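Local coordinates for protein EvdO1 (Micromonospora carbonacea, PDB 4XBZ) that probably catalyses an oxidative cyclization in orthosomycin biosynthesis, as a metal-dependent oxygenase of the phytanoyl-CoA dioxygenase family, at residues P66-D71 / Q290-E295; P141-M146 / F326-Y331; P263-W268 / E310-W315. All blocks are in the same frame, centred on the assembly; numbering follows the deposited sequence.

Interaction 1 (P66-D71 / Q290-E295)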
loop_
_atom_site.group_PDB
_atom_site.type_symbol
_atom_site.label_atom_id
_atom_site.label_comp_id
_atom_site.label_asym_id
_atom_site.label_seq_id
_atom_site.Cartn_x
_atom_site.Cartn_y
_atom_site.Cartn_z
ATOM N N PRO A 66 -13.396 -7.772 -24.210
ATOM C CA PRO A 66 -14.780 -7.635 -24.692
ATOM C C PRO A 66 -15.675 -8.825 -24.328
ATOM O O PRO A 66 -16.803 -8.615 -23.876
ATOM C CB PRO A 66 -14.604 -7.517 -26.209
ATOM C CG PRO A 66 -13.290 -6.819 -26.351
ATOM C CD PRO A 66 -12.417 -7.391 -25.246
ATOM N N GLN A 67 -15.176 -10.045 -24.507
ATOM C CA GLN A 67 -15.948 -11.259 -24.212
ATOM C C GLN A 67 -16.331 -11.377 -22.736
ATOM O O GLN A 67 -17.473 -11.717 -22.425
ATOM C CB GLN A 67 -15.166 -12.510 -24.633
ATOM C CG GLN A 67 -15.860 -13.849 -24.352
ATOM C CD GLN A 67 -17.127 -14.071 -25.183
ATOM O OE1 GLN A 67 -18.196 -13.524 -24.887
ATOM N NE2 GLN A 67 -17.007 -14.880 -26.230
ATOM N N GLU A 68 -15.386 -11.108 -21.832
ATOM C CA GLU A 68 -15.683 -11.169 -20.405
ATOM C C GLU A 68 -16.672 -10.077 -20.021
ATOM O O GLU A 68 -17.566 -10.307 -19.202
ATOM C CB GLU A 68 -14.410 -11.055 -19.541
ATOM C CG GLU A 68 -14.715 -11.151 -18.027
ATOM C CD GLU A 68 -13.510 -11.531 -17.155
ATOM O OE1 GLU A 68 -12.352 -11.239 -17.528
ATOM O OE2 GLU A 68 -13.729 -12.135 -16.087
ATOM N N LEU A 69 -16.524 -8.896 -20.612
ATOM C CA LEU A 69 -17.452 -7.801 -20.327
ATOM C C LEU A 69 -18.879 -8.227 -20.643
ATOM O O LEU A 69 -19.793 -8.019 -19.842
ATOM C CB LEU A 69 -17.088 -6.542 -21.127
ATOM C CG LEU A 69 -18.125 -5.410 -21.158
ATOM C CD1 LEU A 69 -18.436 -4.910 -19.764
ATOM C CD2 LEU A 69 -17.666 -4.255 -22.038
ATOM N N ALA A 70 -19.059 -8.846 -21.809
ATOM C CA ALA A 70 -20.372 -9.335 -22.205
ATOM C C ALA A 70 -20.864 -10.422 -21.239
ATOM O O ALA A 70 -22.010 -10.372 -20.794
ATOM C CB ALA A 70 -20.346 -9.854 -23.640
ATOM N N ASP A 71 -20.007 -11.383 -20.894
ATOM C CA ASP A 71 -20.438 -12.439 -19.972
ATOM C C ASP A 71 -20.916 -11.829 -18.655
ATOM O O ASP A 71 -21.898 -12.280 -18.068
ATOM C CB ASP A 71 -19.318 -13.448 -19.694
ATOM C CG ASP A 71 -18.755 -14.075 -20.962
ATOM O OD1 ASP A 71 -19.403 -13.988 -22.019
ATOM O OD2 ASP A 71 -17.653 -14.667 -20.895
ATOM N N GLN A 290 -9.239 -20.525 -8.923
ATOM C CA GLN A 290 -9.149 -21.849 -9.528
ATOM C C GLN A 290 -10.167 -22.069 -10.656
ATOM O O GLN A 290 -9.803 -22.536 -11.734
ATOM C CB GLN A 290 -9.316 -22.935 -8.464
ATOM C CG GLN A 290 -8.624 -24.242 -8.823
ATOM C CD GLN A 290 -8.639 -25.238 -7.679
ATOM O OE1 GLN A 290 -9.697 -25.739 -7.288
ATOM N NE2 GLN A 290 -7.462 -25.515 -7.118
ATOM N N MET A 291 -11.437 -21.742 -10.432
ATOM C CA MET A 291 -12.396 -21.943 -11.510
ATOM C C MET A 291 -12.129 -20.990 -12.684
ATOM O O MET A 291 -12.489 -21.299 -13.819
ATOM C CB MET A 291 -13.838 -21.809 -11.018
ATOM C CG MET A 291 -14.104 -20.734 -9.989
ATOM S SD MET A 291 -15.791 -20.878 -9.338
ATOM C CE MET A 291 -16.720 -20.307 -10.749
ATOM N N ARG A 292 -11.477 -19.855 -12.438
ATOM C CA ARG A 292 -11.143 -18.984 -13.557
ATOM C C ARG A 292 -10.016 -19.633 -14.372
ATOM O O ARG A 292 -9.939 -19.471 -15.597
ATOM C CB ARG A 292 -10.755 -17.580 -13.084
ATOM C CG ARG A 292 -10.392 -16.660 -14.235
ATOM C CD ARG A 292 -9.997 -15.259 -13.823
ATOM N NE ARG A 292 -9.853 -14.418 -15.006
ATOM C CZ ARG A 292 -10.776 -13.551 -15.421
ATOM N NH1 ARG A 292 -11.893 -13.375 -14.720
ATOM N NH2 ARG A 292 -10.572 -12.841 -16.519
ATOM N N ALA A 293 -9.172 -20.400 -13.686
ATOM C CA ALA A 293 -8.065 -21.115 -14.311
ATOM C C ALA A 293 -8.538 -22.276 -15.189
ATOM O O ALA A 293 -8.089 -22.428 -16.331
ATOM C CB ALA A 293 -7.104 -21.621 -13.238
ATOM N N ASN A 294 -9.452 -23.081 -14.653
ATOM C CA ASN A 294 -10.048 -24.209 -15.374
ATOM C C ASN A 294 -11.151 -23.802 -16.355
ATOM O O ASN A 294 -11.922 -24.642 -16.824
ATOM C CB ASN A 294 -10.612 -25.221 -14.376
ATOM C CG ASN A 294 -9.578 -25.687 -13.370
ATOM O OD1 ASN A 294 -8.387 -25.769 -13.676
ATOM N ND2 ASN A 294 -10.028 -25.990 -12.158
ATOM N N GLU A 295 -11.235 -22.510 -16.651
ATOM C CA GLU A 295 -12.166 -22.012 -17.653
ATOM C C GLU A 295 -11.439 -21.805 -18.974
ATOM O O GLU A 295 -10.530 -20.973 -19.060
ATOM C CB GLU A 295 -12.806 -20.703 -17.201
ATOM C CG GLU A 295 -13.808 -20.135 -18.189
ATOM C CD GLU A 295 -15.100 -20.940 -18.246
ATOM O OE1 GLU A 295 -15.339 -21.772 -17.338
ATOM O OE2 GLU A 295 -15.879 -20.727 -19.198
#

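Interaction 2 (P141-M146 / F326-Y331)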
loop_
_atom_site.group_PDB
_atom_site.type_symbol
_atom_site.label_atom_id
_atom_site.label_comp_id
_atom_site.label_asym_id
_atom_site.label_seq_id
_atom_site.Cartn_x
_atom_site.Cartn_y
_atom_site.Cartn_z
ATOM N N PRO A 141 -10.835 -10.618 0.039
ATOM C CA PRO A 141 -12.080 -10.009 -0.453
ATOM C C PRO A 141 -13.151 -9.923 0.643
ATOM O O PRO A 141 -13.347 -10.893 1.376
ATOM C CB PRO A 141 -12.511 -10.965 -1.565
ATOM C CG PRO A 141 -11.974 -12.328 -1.095
ATOM C CD PRO A 141 -10.654 -12.002 -0.442
ATOM N N THR A 142 -13.832 -8.790 0.770
ATOM C CA THR A 142 -14.822 -8.659 1.828
ATOM C C THR A 142 -16.219 -8.517 1.233
ATOM O O THR A 142 -16.816 -9.505 0.813
ATOM C CB THR A 142 -14.501 -7.469 2.778
ATOM O OG1 THR A 142 -14.360 -6.269 2.017
ATOM C CG2 THR A 142 -13.180 -7.722 3.575
ATOM N N TRP A 143 -16.745 -7.302 1.210
ATOM C CA TRP A 143 -17.997 -7.036 0.538
ATOM C C TRP A 143 -17.878 -7.333 -0.947
ATOM O O TRP A 143 -16.852 -7.038 -1.570
ATOM C CB TRP A 143 -18.438 -5.579 0.772
ATOM C CG TRP A 143 -19.105 -5.366 2.120
ATOM C CD1 TRP A 143 -20.461 -5.339 2.379
ATOM C CD2 TRP A 143 -18.458 -5.176 3.392
ATOM N NE1 TRP A 143 -20.685 -5.141 3.724
ATOM C CE2 TRP A 143 -19.477 -5.038 4.366
ATOM C CE3 TRP A 143 -17.121 -5.099 3.801
ATOM C CZ2 TRP A 143 -19.195 -4.826 5.718
ATOM C CZ3 TRP A 143 -16.842 -4.894 5.150
ATOM C CH2 TRP A 143 -17.875 -4.761 6.092
ATOM N N ASP A 144 -18.916 -7.953 -1.505
ATOM C CA ASP A 144 -19.041 -8.102 -2.951
ATOM C C ASP A 144 -20.513 -7.899 -3.330
ATOM O O ASP A 144 -21.418 -8.469 -2.717
ATOM C CB ASP A 144 -18.493 -9.463 -3.436
ATOM C CG ASP A 144 -19.477 -10.633 -3.237
ATOM O OD1 ASP A 144 -20.377 -10.803 -4.089
ATOM O OD2 ASP A 144 -19.334 -11.403 -2.250
ATOM N N SER A 145 -20.759 -7.064 -4.329
ATOM C CA SER A 145 -22.136 -6.697 -4.656
ATOM C C SER A 145 -22.243 -6.063 -6.030
ATOM O O SER A 145 -21.239 -5.715 -6.636
ATOM C CB SER A 145 -22.697 -5.725 -3.607
ATOM O OG SER A 145 -21.922 -4.535 -3.543
ATOM N N MET A 146 -23.471 -5.912 -6.511
ATOM C CA MET A 146 -23.703 -5.099 -7.681
ATOM C C MET A 146 -24.635 -3.965 -7.313
ATOM O O MET A 146 -25.642 -4.170 -6.621
ATOM C CB MET A 146 -24.272 -5.918 -8.824
ATOM C CG MET A 146 -24.317 -5.147 -10.132
ATOM S SD MET A 146 -24.947 -6.156 -11.482
ATOM C CE MET A 146 -26.594 -6.489 -10.880
ATOM N N PHE A 326 -20.887 -15.453 2.621
ATOM C CA PHE A 326 -20.677 -15.408 4.057
ATOM C C PHE A 326 -21.201 -14.123 4.615
ATOM O O PHE A 326 -20.538 -13.091 4.550
ATOM C CB PHE A 326 -19.205 -15.571 4.365
ATOM C CG PHE A 326 -18.706 -16.915 4.021
ATOM C CD1 PHE A 326 -18.794 -17.955 4.949
ATOM C CD2 PHE A 326 -18.219 -17.173 2.753
ATOM C CE1 PHE A 326 -18.357 -19.216 4.626
ATOM C CE2 PHE A 326 -17.793 -18.436 2.417
ATOM C CZ PHE A 326 -17.855 -19.465 3.359
ATOM N N ALA A 327 -22.398 -14.198 5.169
ATOM C CA ALA A 327 -23.139 -13.012 5.543
ATOM C C ALA A 327 -22.444 -12.299 6.676
ATOM O O ALA A 327 -22.218 -12.876 7.735
ATOM C CB ALA A 327 -24.570 -13.364 5.923
ATOM N N HIS A 328 -22.128 -11.031 6.422
ATOM C CA HIS A 328 -21.381 -10.167 7.334
ATOM C C HIS A 328 -21.886 -10.199 8.782
ATOM O O HIS A 328 -21.089 -10.209 9.720
ATOM C CB HIS A 328 -21.404 -8.723 6.800
ATOM C CG HIS A 328 -20.774 -8.571 5.444
ATOM N ND1 HIS A 328 -19.414 -8.692 5.236
ATOM C CD2 HIS A 328 -21.322 -8.333 4.228
ATOM C CE1 HIS A 328 -19.152 -8.532 3.950
ATOM N NE2 HIS A 328 -20.291 -8.314 3.316
ATOM N N GLU A 329 -23.200 -10.239 8.967
ATOM C CA GLU A 329 -23.750 -10.137 10.318
ATOM C C GLU A 329 -23.498 -11.421 11.098
ATOM O O GLU A 329 -23.513 -11.415 12.326
ATOM C CB GLU A 329 -25.250 -9.808 10.285
ATOM C CG GLU A 329 -26.110 -10.845 9.608
ATOM C CD GLU A 329 -26.273 -10.612 8.109
ATOM O OE1 GLU A 329 -25.479 -9.841 7.511
ATOM O OE2 GLU A 329 -27.218 -11.198 7.530
ATOM N N GLU A 330 -23.225 -12.509 10.383
ATOM C CA GLU A 330 -22.917 -13.786 11.019
ATOM C C GLU A 330 -21.426 -13.947 11.344
ATOM O O GLU A 330 -21.037 -14.889 12.038
ATOM C CB GLU A 330 -23.357 -14.951 10.132
ATOM C CG GLU A 330 -24.822 -14.959 9.760
ATOM C CD GLU A 330 -25.160 -16.103 8.828
ATOM O OE1 GLU A 330 -24.451 -17.131 8.856
ATOM O OE2 GLU A 330 -26.136 -15.976 8.070
ATOM N N TYR A 331 -20.600 -13.050 10.815
ATOM C CA TYR A 331 -19.164 -13.068 11.082
ATOM C C TYR A 331 -18.686 -11.692 11.494
ATOM O O TYR A 331 -17.695 -11.188 10.979
ATOM C CB TYR A 331 -18.398 -13.547 9.858
ATOM C CG TYR A 331 -18.853 -14.898 9.381
ATOM C CD1 TYR A 331 -18.408 -16.059 10.003
ATOM C CD2 TYR A 331 -19.737 -15.018 8.308
ATOM C CE1 TYR A 331 -18.830 -17.313 9.573
ATOM C CE2 TYR A 331 -20.153 -16.257 7.861
ATOM C CZ TYR A 331 -19.702 -17.406 8.501
ATOM O OH TYR A 331 -20.119 -18.647 8.064
HETATM O O HOH W 1 -20.977 -8.647 0.779
#

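Interaction 3 (P263-W268 / E310-W315)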
loop_
_atom_site.group_PDB
_atom_site.type_symbol
_atom_site.label_atom_id
_atom_site.label_comp_id
_atom_site.label_asym_id
_atom_site.label_seq_id
_atom_site.Cartn_x
_atom_site.Cartn_y
_atom_site.Cartn_z
ATOM N N PRO A 263 -6.611 -5.670 4.182
ATOM C CA PRO A 263 -5.518 -6.575 4.567
ATOM C C PRO A 263 -5.953 -7.561 5.649
ATOM O O PRO A 263 -6.686 -7.168 6.556
ATOM C CB PRO A 263 -4.433 -5.616 5.087
ATOM C CG PRO A 263 -4.783 -4.274 4.464
ATOM C CD PRO A 263 -6.287 -4.264 4.482
ATOM N N ALA A 264 -5.529 -8.818 5.545
ATOM C CA ALA A 264 -5.846 -9.821 6.576
ATOM C C ALA A 264 -5.380 -9.420 7.979
ATOM O O ALA A 264 -6.108 -9.618 8.959
ATOM C CB ALA A 264 -5.251 -11.180 6.208
ATOM N N GLU A 265 -4.184 -8.853 8.090
ATOM C CA GLU A 265 -3.680 -8.526 9.420
ATOM C C GLU A 265 -4.469 -7.368 10.032
ATOM O O GLU A 265 -4.509 -7.222 11.251
ATOM C CB GLU A 265 -2.178 -8.188 9.397
ATOM C CG GLU A 265 -1.828 -6.819 8.817
ATOM C CD GLU A 265 -1.646 -6.848 7.314
ATOM O OE1 GLU A 265 -2.033 -7.861 6.678
ATOM O OE2 GLU A 265 -1.109 -5.859 6.768
ATOM N N VAL A 266 -5.088 -6.545 9.197
ATOM C CA VAL A 266 -5.892 -5.433 9.699
ATOM C C VAL A 266 -7.216 -5.960 10.238
ATOM O O VAL A 266 -7.650 -5.562 11.323
ATOM C CB VAL A 266 -6.150 -4.368 8.605
ATOM C CG1 VAL A 266 -7.324 -3.438 8.989
ATOM C CG2 VAL A 266 -4.854 -3.580 8.288
ATOM N N GLU A 267 -7.853 -6.853 9.480
ATOM C CA GLU A 267 -9.084 -7.501 9.939
ATOM C C GLU A 267 -8.822 -8.288 11.211
ATOM O O GLU A 267 -9.584 -8.204 12.179
ATOM C CB GLU A 267 -9.670 -8.429 8.870
ATOM C CG GLU A 267 -10.634 -7.727 7.895
ATOM C CD GLU A 267 -12.041 -7.613 8.441
ATOM O OE1 GLU A 267 -12.309 -8.136 9.546
ATOM O OE2 GLU A 267 -12.888 -7.001 7.770
ATOM N N TRP A 268 -7.731 -9.042 11.198
ATOM C CA TRP A 268 -7.358 -9.851 12.338
ATOM C C TRP A 268 -7.329 -9.030 13.619
ATOM O O TRP A 268 -7.889 -9.462 14.611
ATOM C CB TRP A 268 -6.009 -10.523 12.076
ATOM C CG TRP A 268 -5.413 -11.201 13.257
ATOM C CD1 TRP A 268 -6.001 -12.151 14.058
ATOM C CD2 TRP A 268 -4.094 -10.997 13.773
ATOM N NE1 TRP A 268 -5.121 -12.540 15.044
ATOM C CE2 TRP A 268 -3.945 -11.844 14.889
ATOM C CE3 TRP A 268 -3.018 -10.176 13.397
ATOM C CZ2 TRP A 268 -2.757 -11.891 15.634
ATOM C CZ3 TRP A 268 -1.845 -10.226 14.139
ATOM C CH2 TRP A 268 -1.725 -11.072 15.240
ATOM N N GLU A 310 2.806 -16.530 6.276
ATOM C CA GLU A 310 2.383 -17.853 6.742
ATOM C C GLU A 310 1.461 -17.786 7.948
ATOM O O GLU A 310 0.444 -18.465 7.971
ATOM C CB GLU A 310 3.585 -18.745 7.078
ATOM C CG GLU A 310 4.533 -19.042 5.910
ATOM C CD GLU A 310 3.892 -19.873 4.800
ATOM O OE1 GLU A 310 2.842 -20.500 5.058
ATOM O OE2 GLU A 310 4.441 -19.901 3.670
ATOM N N SER A 311 1.781 -16.956 8.936
ATOM C CA SER A 311 0.935 -16.848 10.131
ATOM C C SER A 311 -0.465 -16.264 9.844
ATOM O O SER A 311 -1.244 -15.996 10.767
ATOM C CB SER A 311 1.614 -15.984 11.185
ATOM O OG SER A 311 1.651 -14.633 10.737
ATOM N N LEU A 312 -0.762 -16.037 8.570
ATOM C CA LEU A 312 -2.054 -15.501 8.163
ATOM C C LEU A 312 -2.717 -16.349 7.075
ATOM O O LEU A 312 -3.713 -15.937 6.486
ATOM C CB LEU A 312 -1.891 -14.069 7.673
ATOM C CG LEU A 312 -1.544 -13.021 8.725
ATOM C CD1 LEU A 312 -0.829 -11.871 8.060
ATOM C CD2 LEU A 312 -2.799 -12.539 9.399
ATOM N N ARG A 313 -2.154 -17.515 6.782
ATOM C CA ARG A 313 -2.884 -18.483 5.984
ATOM C C ARG A 313 -3.816 -19.226 6.928
ATOM O O ARG A 313 -3.384 -19.785 7.936
ATOM C CB ARG A 313 -1.938 -19.418 5.250
ATOM C CG ARG A 313 -1.031 -18.645 4.326
ATOM C CD ARG A 313 0.168 -19.446 3.882
ATOM N NE ARG A 313 1.010 -18.649 2.995
ATOM C CZ ARG A 313 1.308 -18.976 1.741
ATOM N NH1 ARG A 313 0.855 -20.112 1.217
ATOM N NH2 ARG A 313 2.072 -18.170 1.013
ATOM N N HIS A 314 -5.105 -19.181 6.624
ATOM C CA HIS A 314 -6.129 -19.715 7.505
ATOM C C HIS A 314 -7.140 -20.538 6.722
ATOM O O HIS A 314 -8.149 -20.987 7.261
ATOM C CB HIS A 314 -6.833 -18.580 8.242
ATOM C CG HIS A 314 -5.955 -17.856 9.212
ATOM N ND1 HIS A 314 -5.356 -18.484 10.283
ATOM C CD2 HIS A 314 -5.579 -16.557 9.278
ATOM C CE1 HIS A 314 -4.640 -17.605 10.961
ATOM N NE2 HIS A 314 -4.763 -16.427 10.374
ATOM N N TRP A 315 -6.849 -20.757 5.448
ATOM C CA TRP A 315 -7.798 -21.404 4.560
ATOM C C TRP A 315 -7.790 -22.917 4.691
ATOM O O TRP A 315 -8.291 -23.625 3.822
ATOM C CB TRP A 315 -7.519 -21.015 3.117
ATOM C CG TRP A 315 -6.185 -21.471 2.567
ATOM C CD1 TRP A 315 -5.823 -22.747 2.235
ATOM C CD2 TRP A 315 -5.066 -20.639 2.232
ATOM N NE1 TRP A 315 -4.547 -22.760 1.736
ATOM C CE2 TRP A 315 -4.061 -21.479 1.719
ATOM C CE3 TRP A 315 -4.820 -19.266 2.315
ATOM C CZ2 TRP A 315 -2.826 -20.991 1.295
ATOM C CZ3 TRP A 315 -3.602 -18.787 1.895
ATOM C CH2 TRP A 315 -2.616 -19.647 1.393
#

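Interaction 1 (P66-D71 / Q290-E295)
Glu-68 and Arg-292 meet as a two-pronged salt bridge between helix 66-86 and the last turn of helix 275-293. It is the whole contact between the two segments. The backbones stay well apart, with 11.3 Å from Glu-68 CA to Arg-292 CA. The side chains reach across from opposite directions.

The ionic pairing is end-on. Arg-292 NH2 donates to Glu-68 OE1 at 2.6 Å, almost straight at 172°. Arg-292 NH1 donates to Glu-68 OE2, also at 2.6 Å, along a more bent line. Both carboxylate oxygens are therefore met on their syn side. The approach to OE1 is tilted out of the carboxylate plane, while OE2 uses its syn lone pair. Glu-68 CD lies in the guanidinium plane, at its edge. The two flat groups are twisted by 31°, so the match is good but not coplanar. Arg-292 gains its reach from a chain extended from CG to NE, with CG opposite the backbone N (chi1 180°).

Further polar partners hold the guanidinium. NE forms a salt bridge with Glu-301, and NH1 also donates to Met-120 O. Phe-298 adds a cation-pi contact.

His-124 touches both side chains, and Leu-121 of helix 116-121 packs on Glu-68.

Replacing Glu-68 by a glutamine would probably leave the buried Arg-292 without one of its two carboxylate mates and break the paired grip, since an amide offers only one acceptor oxygen.

Both side chains are buried, so the pair probably offsets the cost of sinking charge between the helices. The carboxylates of Glu-68 and Glu-301 probably balance the buried positive charge, and the bonds at NE, NH1 and NH2 probably fix the rotation of the guanidinium.

Interaction 2 (P141-M146 / F326-Y331)
Trp-143, on a strand of the larger sheet of the double-stranded beta helix, stacks face to face with His-328 from the C-terminal tail. The five-membered ring of the indole lies against the imidazole. Their centroids are 3.5 Å apart and the planes are turned by only 18°.

The overlap is close. His-328 CE1 sits over the centre of the indole, 3.4 Å above its plane. His-328 NE2 lies over the same ring, 3.1 Å from Trp-143 CD1. Trp-143 NE1 in turn lies over one imidazole face, offset toward the rim. It is 3.2 Å from His-328 NE2, but the angle is poor and no hydrogen bond forms there. The backbone of Thr-142 borders the imidazole at its edge, with Thr-142 C 4.0 Å from His-328 CE1. His-328 CB points toward the strand, and with CG anti to the carbonyl carbon (chi1 -61°) the ring is laid flat along the indole.

Strand 139-147 runs between strands 105-109 and 256-263 in the sheet. This fold carries the metal site, where His-160, Asp-162 and His-244 bind nickel. The side chain of Trp-143 is about 11 Å from that ion, so the stack is not part of the metal's first shell. The nickel probably stands in for the iron(II) used by this oxygenase family.

Both imidazole nitrogens have polar partners. His-328 ND1 is hydrogen-bonded to His-273 NE2, and the His-273 ring also meets both stacked rings at an inclined angle. A water is 2.6 Å from His-328 NE2. The same water accepts a bond from Asp-144 N at 3.2 Å, which joins the imidazole to the strand backbone just past the tryptophan.

Interaction 3 (P263-W268 / E310-W315)
Leu-312 packs its side chain on the first turn of helix 264-270. Its CB points at the helix but stands back a little, 4.7 Å from Ala-264 CB. CG is at a similar distance from that methyl. With CG anti to the carbonyl carbon (chi1 -69°), both methyls are carried toward the helix.

The two branches do the touching. CD2 is 4.2 Å from Ala-264 CB and 4.1 Å from Glu-265 CA, so it rests on the helix backbone. CD1 spreads over the next residue, 4.1 Å from Glu-265 CB. All these contacts are apolar. Glu-265 OE1 is hydrogen-bonded to Asn-138 ND2, and Asn-138 also touches Leu-312. The leucine carbonyl accepts a hydrogen bond from Gln-282 NE2, which holds the loop on helix 275-293.

Tyr-202 of the second subunit packs on Glu-265 and Trp-268, so the subunit interface lies close by.

Pro-263 is the N-cap, at the point where strand 256-263 ends and the helix begins. The arrangement is plain packing of a C-terminal loop against the helix that follows the last strand of the double-stranded beta helix.

How the interactions relate
From the N terminus, segment 66-71 comes first and pairs with 290-295, so interaction 1 closes a loop of 218 residues. Segment 141-146 lies inside that loop but pairs beyond it, at 326-331. Segment 263-268 also starts inside and ends outside, at 310-315. Interaction 1 therefore crosses interactions 2 and 3, while interaction 3 is nested within interaction 2. Interaction 1 joins two helices. Interactions 2 and 3 bring the C-terminal tail back to the main sheet and to the helix after it. Their centres are 17 Å apart, and they touch where Thr-142 CG2 is 4.3 Å from Glu-267 OE2. Interaction 1 touches neither.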